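Local coordinates for protein exodeoxyribonuclease III (Archaeoglobus fulgidus, PDB 2VOA) that cuts DNA at abasic sites as an AP endonuclease, probably with magnesium or manganese ions, and may also have 3'-5' exonuclease activity, at residues I102-P107 with G145-A150; I4-V9 with D218-T223. The protein carries 1 engineered substitution. All blocks are in the same frame, centred on the assembly; numbering follows the deposited sequence.

In the fold
Both contacts lie near the centre of the chain, about 9 Å apart between their centres, and meet the same sheet through strands 99-105 and 218-222. Interaction 1 joins the end of the first of these strands to the loop that follows strand 141-144; interaction 2 stacks strand 218-222 on strand 2-8 of the other sheet. They touch directly: Asp146 OD2 and Asn8 ND2 are 2.8 Å apart, a probable hydrogen bond between two predicted magnesium ligands, and Gly145 O lies 3.1 Å from Ala219 N, also a probable hydrogen bond. The predicted catalytic residues thus come together beside the bound DNA, whose nearest atoms are about 4 Å from interaction 1 and about 7 Å from interaction 2.

Interaction 1: I102-P107 with G145-A150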
loop_
_atom_site.group_PDB
_atom_site.type_symbol
_atom_site.label_atom_id
_atom_site.label_comp_id
_atom_site.label_asym_id
_atom_site.label_seq_id
_atom_site.Cartn_x
_atom_site.Cartn_y
_atom_site.Cartn_z
ATOM N N ILE A 102 -28.396 13.165 8.266
ATOM C CA ILE A 102 -27.576 14.232 7.646
ATOM C C ILE A 102 -26.106 13.948 7.985
ATOM O O ILE A 102 -25.737 13.969 9.143
ATOM C CB ILE A 102 -27.951 15.654 8.150
ATOM C CG1 ILE A 102 -29.469 15.890 8.139
ATOM C CG2 ILE A 102 -27.201 16.715 7.328
ATOM C CD1 ILE A 102 -30.140 15.792 9.527
ATOM N N ASN A 103 -25.282 13.702 6.963
ATOM C CA ASN A 103 -23.880 13.320 7.149
ATOM C C ASN A 103 -22.985 14.433 6.616
ATOM O O ASN A 103 -23.003 14.725 5.429
ATOM C CB ASN A 103 -23.598 12.024 6.391
ATOM C CG ASN A 103 -22.121 11.621 6.404
ATOM O OD1 ASN A 103 -21.326 12.083 7.241
ATOM N ND2 ASN A 103 -21.772 10.666 5.499
ATOM N N THR A 104 -22.227 15.072 7.509
ATOM C CA THR A 104 -21.384 16.214 7.139
ATOM C C THR A 104 -19.896 15.946 7.366
ATOM O O THR A 104 -19.493 15.317 8.383
ATOM C CB THR A 104 -21.736 17.510 7.951
ATOM O OG1 THR A 104 -21.571 17.238 9.340
ATOM C CG2 THR A 104 -23.168 17.963 7.709
ATOM N N TYR A 105 -19.084 16.472 6.449
ATOM C CA TYR A 105 -17.659 16.552 6.634
ATOM C C TYR A 105 -17.325 18.045 6.629
ATOM O O TYR A 105 -17.199 18.671 5.566
ATOM C CB TYR A 105 -16.896 15.776 5.532
ATOM C CG TYR A 105 -15.414 15.970 5.618
ATOM C CD1 TYR A 105 -14.740 15.786 6.838
ATOM C CD2 TYR A 105 -14.668 16.374 4.495
ATOM C CE1 TYR A 105 -13.373 15.995 6.948
ATOM C CE2 TYR A 105 -13.295 16.583 4.580
ATOM C CZ TYR A 105 -12.655 16.408 5.812
ATOM O OH TYR A 105 -11.302 16.623 5.913
ATOM N N VAL A 106 -17.279 18.626 7.827
ATOM C CA VAL A 106 -17.109 20.073 7.993
ATOM C C VAL A 106 -15.705 20.500 7.579
ATOM O O VAL A 106 -14.748 19.806 7.863
ATOM C CB VAL A 106 -17.414 20.434 9.465
ATOM C CG1 VAL A 106 -17.081 21.900 9.769
ATOM C CG2 VAL A 106 -18.898 20.094 9.793
ATOM N N PRO A 107 -15.556 21.671 6.893
ATOM C CA PRO A 107 -14.167 22.113 6.586
ATOM C C PRO A 107 -13.263 22.153 7.831
ATOM O O PRO A 107 -13.641 22.678 8.884
ATOM C CB PRO A 107 -14.360 23.528 6.003
ATOM C CG PRO A 107 -15.757 23.433 5.349
ATOM C CD PRO A 107 -16.563 22.603 6.370
ATOM N N GLY A 145 -21.198 13.024 11.662
ATOM C CA GLY A 145 -20.080 13.304 10.794
ATOM C C GLY A 145 -18.799 13.628 11.492
ATOM O O GLY A 145 -18.669 13.464 12.711
ATOM N N ASP A 146 -17.842 14.046 10.673
ATOM C CA ASP A 146 -16.601 14.541 11.178
ATOM C C ASP A 146 -16.766 16.042 11.157
ATOM O O ASP A 146 -16.742 16.666 10.092
ATOM C CB ASP A 146 -15.439 14.096 10.299
ATOM C CG ASP A 146 -14.091 14.561 10.827
ATOM O OD1 ASP A 146 -14.020 15.385 11.783
ATOM O OD2 ASP A 146 -13.073 14.109 10.244
ATOM N N MET A 147 -16.969 16.586 12.350
ATOM C CA MET A 147 -17.297 18.007 12.549
ATOM C C MET A 147 -16.065 18.893 12.554
ATOM O O MET A 147 -16.170 20.116 12.437
ATOM C CB MET A 147 -18.051 18.155 13.889
ATOM C CG MET A 147 -19.312 17.249 14.037
ATOM S SD MET A 147 -20.399 17.279 12.586
ATOM C CE MET A 147 -21.681 16.197 13.220
ATOM N N ASN A 148 -14.891 18.287 12.736
ATOM C CA ASN A 148 -13.657 19.060 12.931
ATOM C C ASN A 148 -13.844 20.131 13.997
ATOM O O ASN A 148 -13.294 21.223 13.932
ATOM C CB ASN A 148 -13.142 19.637 11.606
ATOM C CG ASN A 148 -12.483 18.568 10.749
ATOM O OD1 ASN A 148 -11.565 17.880 11.202
ATOM N ND2 ASN A 148 -12.955 18.417 9.521
ATOM N N VAL A 149 -14.610 19.774 15.020
ATOM C CA VAL A 149 -14.772 20.643 16.183
ATOM C C VAL A 149 -14.840 19.758 17.406
ATOM O O VAL A 149 -15.658 18.833 17.466
ATOM C CB VAL A 149 -16.073 21.502 16.115
ATOM C CG1 VAL A 149 -16.270 22.327 17.414
ATOM C CG2 VAL A 149 -16.057 22.438 14.900
ATOM N N ALA A 150 -13.990 20.077 18.368
ATOM C CA ALA A 150 -14.006 19.447 19.682
ATOM C C ALA A 150 -14.663 20.496 20.603
ATOM O O ALA A 150 -14.021 21.508 20.974
ATOM C CB ALA A 150 -12.583 19.151 20.121
#
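Val106 and Asn148 meet through a side-chain to backbone bond: Asn148 ND2 donates to Val106 O at 2.8 Å, with the acceptor close to the plane of the amide. Val106 N in turn donates to Asp146 O, while the bond from Asp146 N to Thr104 O is weak. In this short parallel pairing Gly145 CA lies 3.2 Å from Thr104 O. A side chain there would collide with that oxygen, and the backbone angles of Gly145 also call for glycine. On the same face of the sheet, Thr104 places OG1 between its backbone N and carbonyl carbon (chi1 59°), 3.5 Å from Met147 SD, with Trp143 NE1 as its hydrogen-bond partner. Val106, branched at CB, presses that atom to 3.2 Å from Met147 O and packs on Trp123 and Leu124 of helix 115-134.

On the other face Tyr105 and Asp146 run side by side in the same direction, each with CG anti to its backbone N. Asp146 CB sits in the ring plane at the tyrosine's edge, 3.9 Å from CD1, and the carboxylate is turned 54° from the ring. Asn148 ND2 approaches Tyr105 CE1 obliquely. Asp146 OD1 accepts from Asn148 N at 3.2 Å, closing an Asx turn at the start of the loop, and OD2 is hydrogen-bonded to Asn8 ND2. An alanine in place of Asp146 would lack both oxygens, which would probably leave Asn148 N without its acceptor, cost Asn8 ND2 one of its partners and let the loop shift. Tyr105 packs on a DNA sugar and on Glu35. A tyrosine, an aspartate and an asparagine gathered where a strand and a loop leave the sheet fit the active site of the AP endonuclease/exonuclease III family, in which all three are predicted to serve.

Interaction 2: I4-V9 with D218-T223; sequences IATFNV and DAILAT
At the interface between the two sheets of the DNase I-like alpha/beta sandwich, Thr6 and Ile220 meet across the core. Strand 4-8 belongs to one sheet and strand 218-222 to the other; their axes approach to 7.5 Å and their directions differ by 152°. No direct hydrogen bond joins these segments, so the contact rests on side chains and one water.

Thr6 CG2 touches Ile220 CG1 at 3.7 Å as the two side chains lie alongside, each running toward the other's strand. The threonine suits its place by having two unlike branches: the methyl lies between the backbone N and the carbonyl carbon and faces the isoleucine, while OG1, anti to the backbone N (chi1 -177°), is left for polar partners, among them Gln34 NE2. Ile220 is long enough to reach the facing strand, and its CD1 comes within 3.4 Å of Ile4 O. Cys144 of strand 141-144 packs against both isoleucines.

Toward the catalytic end the filling turns polar. Asn8 CB stands 4.3 Å from Asp218 OD2. Asp218 OD1 is hydrogen-bonded to Thr199 OG1 and His248 ND1, consistent with a predicted role for this aspartate in catalysis, probably by orienting the histidine. Its other oxygen is tied to the facing sheet by a water that accepts from Thr6 OG1 at 2.8 Å and donates to Asp218 OD2 at 2.7 Å.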
loop_
_atom_site.group_PDB
_atom_site.type_symbol
_atom_site.label_atom_id
_atom_site.label_comp_id
_atom_site.label_asym_id
_atom_site.label_seq_id
_atom_site.Cartn_x
_atom_site.Cartn_y
_atom_site.Cartn_z
ATOM N N ILE A 4 -26.558 3.188 14.732
ATOM C CA ILE A 4 -26.090 4.192 13.763
ATOM C C ILE A 4 -24.641 4.528 14.055
ATOM O O ILE A 4 -24.285 4.785 15.212
ATOM C CB ILE A 4 -26.988 5.462 13.784
ATOM C CG1 ILE A 4 -28.419 5.081 13.418
ATOM C CG2 ILE A 4 -26.470 6.503 12.741
ATOM C CD1 ILE A 4 -29.480 6.149 13.766
ATOM N N ALA A 5 -23.800 4.509 13.027
ATOM C CA ALA A 5 -22.383 4.781 13.245
ATOM C C ALA A 5 -21.877 5.848 12.286
ATOM O O ALA A 5 -22.496 6.118 11.240
ATOM C CB ALA A 5 -21.583 3.499 13.099
ATOM N N THR A 6 -20.754 6.455 12.653
ATOM C CA THR A 6 -20.058 7.413 11.792
ATOM C C THR A 6 -18.564 7.098 11.755
ATOM O O THR A 6 -17.972 6.736 12.781
ATOM C CB THR A 6 -20.353 8.908 12.198
ATOM O OG1 THR A 6 -19.700 9.805 11.291
ATOM C CG2 THR A 6 -19.927 9.249 13.621
ATOM N N PHE A 7 -17.937 7.271 10.593
ATOM C CA PHE A 7 -16.527 6.830 10.416
ATOM C C PHE A 7 -15.850 7.619 9.307
ATOM O O PHE A 7 -16.249 7.487 8.149
ATOM C CB PHE A 7 -16.534 5.320 10.090
ATOM C CG PHE A 7 -15.173 4.634 10.082
ATOM C CD1 PHE A 7 -14.046 5.180 10.695
ATOM C CD2 PHE A 7 -15.052 3.387 9.465
ATOM C CE1 PHE A 7 -12.812 4.493 10.678
ATOM C CE2 PHE A 7 -13.835 2.697 9.438
ATOM C CZ PHE A 7 -12.708 3.249 10.047
ATOM N N ASN A 8 -14.827 8.405 9.671
ATOM C CA ASN A 8 -13.944 9.030 8.688
ATOM C C ASN A 8 -12.950 7.957 8.246
ATOM O O ASN A 8 -12.161 7.463 9.046
ATOM C CB ASN A 8 -13.257 10.258 9.304
ATOM C CG ASN A 8 -12.314 10.917 8.339
ATOM O OD1 ASN A 8 -11.595 10.236 7.588
ATOM N ND2 ASN A 8 -12.303 12.254 8.351
ATOM N N VAL A 9 -13.048 7.561 6.978
ATOM C CA VAL A 9 -12.324 6.379 6.480
ATOM C C VAL A 9 -10.940 6.672 5.878
ATOM O O VAL A 9 -10.172 5.744 5.581
ATOM C CB VAL A 9 -13.195 5.580 5.446
ATOM C CG1 VAL A 9 -14.488 5.103 6.085
ATOM C CG2 VAL A 9 -13.475 6.430 4.198
ATOM N N ASP A 218 -15.537 13.981 15.977
ATOM C CA ASP A 218 -16.609 13.230 15.298
ATOM C C ASP A 218 -17.803 13.125 16.262
ATOM O O ASP A 218 -17.623 12.990 17.476
ATOM C CB ASP A 218 -16.134 11.824 14.904
ATOM C CG ASP A 218 -14.917 11.851 14.017
ATOM O OD1 ASP A 218 -13.780 11.726 14.537
ATOM O OD2 ASP A 218 -15.118 12.014 12.796
ATOM N N ALA A 219 -19.033 13.170 15.737
ATOM C CA ALA A 219 -20.197 13.186 16.634
ATOM C C ALA A 219 -21.418 12.539 15.967
ATOM O O ALA A 219 -21.527 12.517 14.723
ATOM C CB ALA A 219 -20.529 14.623 17.121
ATOM N N ILE A 220 -22.300 12.017 16.821
ATOM C CA ILE A 220 -23.638 11.625 16.420
ATOM C C ILE A 220 -24.608 12.479 17.236
ATOM O O ILE A 220 -24.682 12.346 18.459
ATOM C CB ILE A 220 -23.905 10.127 16.685
ATOM C CG1 ILE A 220 -22.974 9.265 15.803
ATOM C CG2 ILE A 220 -25.399 9.794 16.435
ATOM C CD1 ILE A 220 -22.938 7.781 16.218
ATOM N N LEU A 221 -25.330 13.368 16.548
ATOM C CA LEU A 221 -26.245 14.291 17.212
ATOM C C LEU A 221 -27.659 13.867 16.888
ATOM O O LEU A 221 -27.999 13.720 15.720
ATOM C CB LEU A 221 -26.011 15.727 16.733
ATOM C CG LEU A 221 -24.675 16.447 16.995
ATOM C CD1 LEU A 221 -24.078 16.088 18.338
ATOM C CD2 LEU A 221 -23.686 16.162 15.946
ATOM N N ALA A 222 -28.466 13.634 17.918
ATOM C CA ALA A 222 -29.821 13.129 17.688
ATOM C C ALA A 222 -30.863 14.143 18.168
ATOM O O ALA A 222 -30.643 14.877 19.152
ATOM C CB ALA A 222 -30.001 11.789 18.416
ATOM N N THR A 223 -32.008 14.193 17.482
ATOM C CA THR A 223 -33.085 15.073 17.918
ATOM C C THR A 223 -33.608 14.561 19.257
ATOM O O THR A 223 -33.373 13.396 19.591
ATOM C CB THR A 223 -34.253 15.069 16.906
ATOM O OG1 THR A 223 -34.629 13.711 16.612
ATOM C CG2 THR A 223 -33.851 15.831 15.642
HETATM O O HOH W 1 -16.980 10.379 11.713
#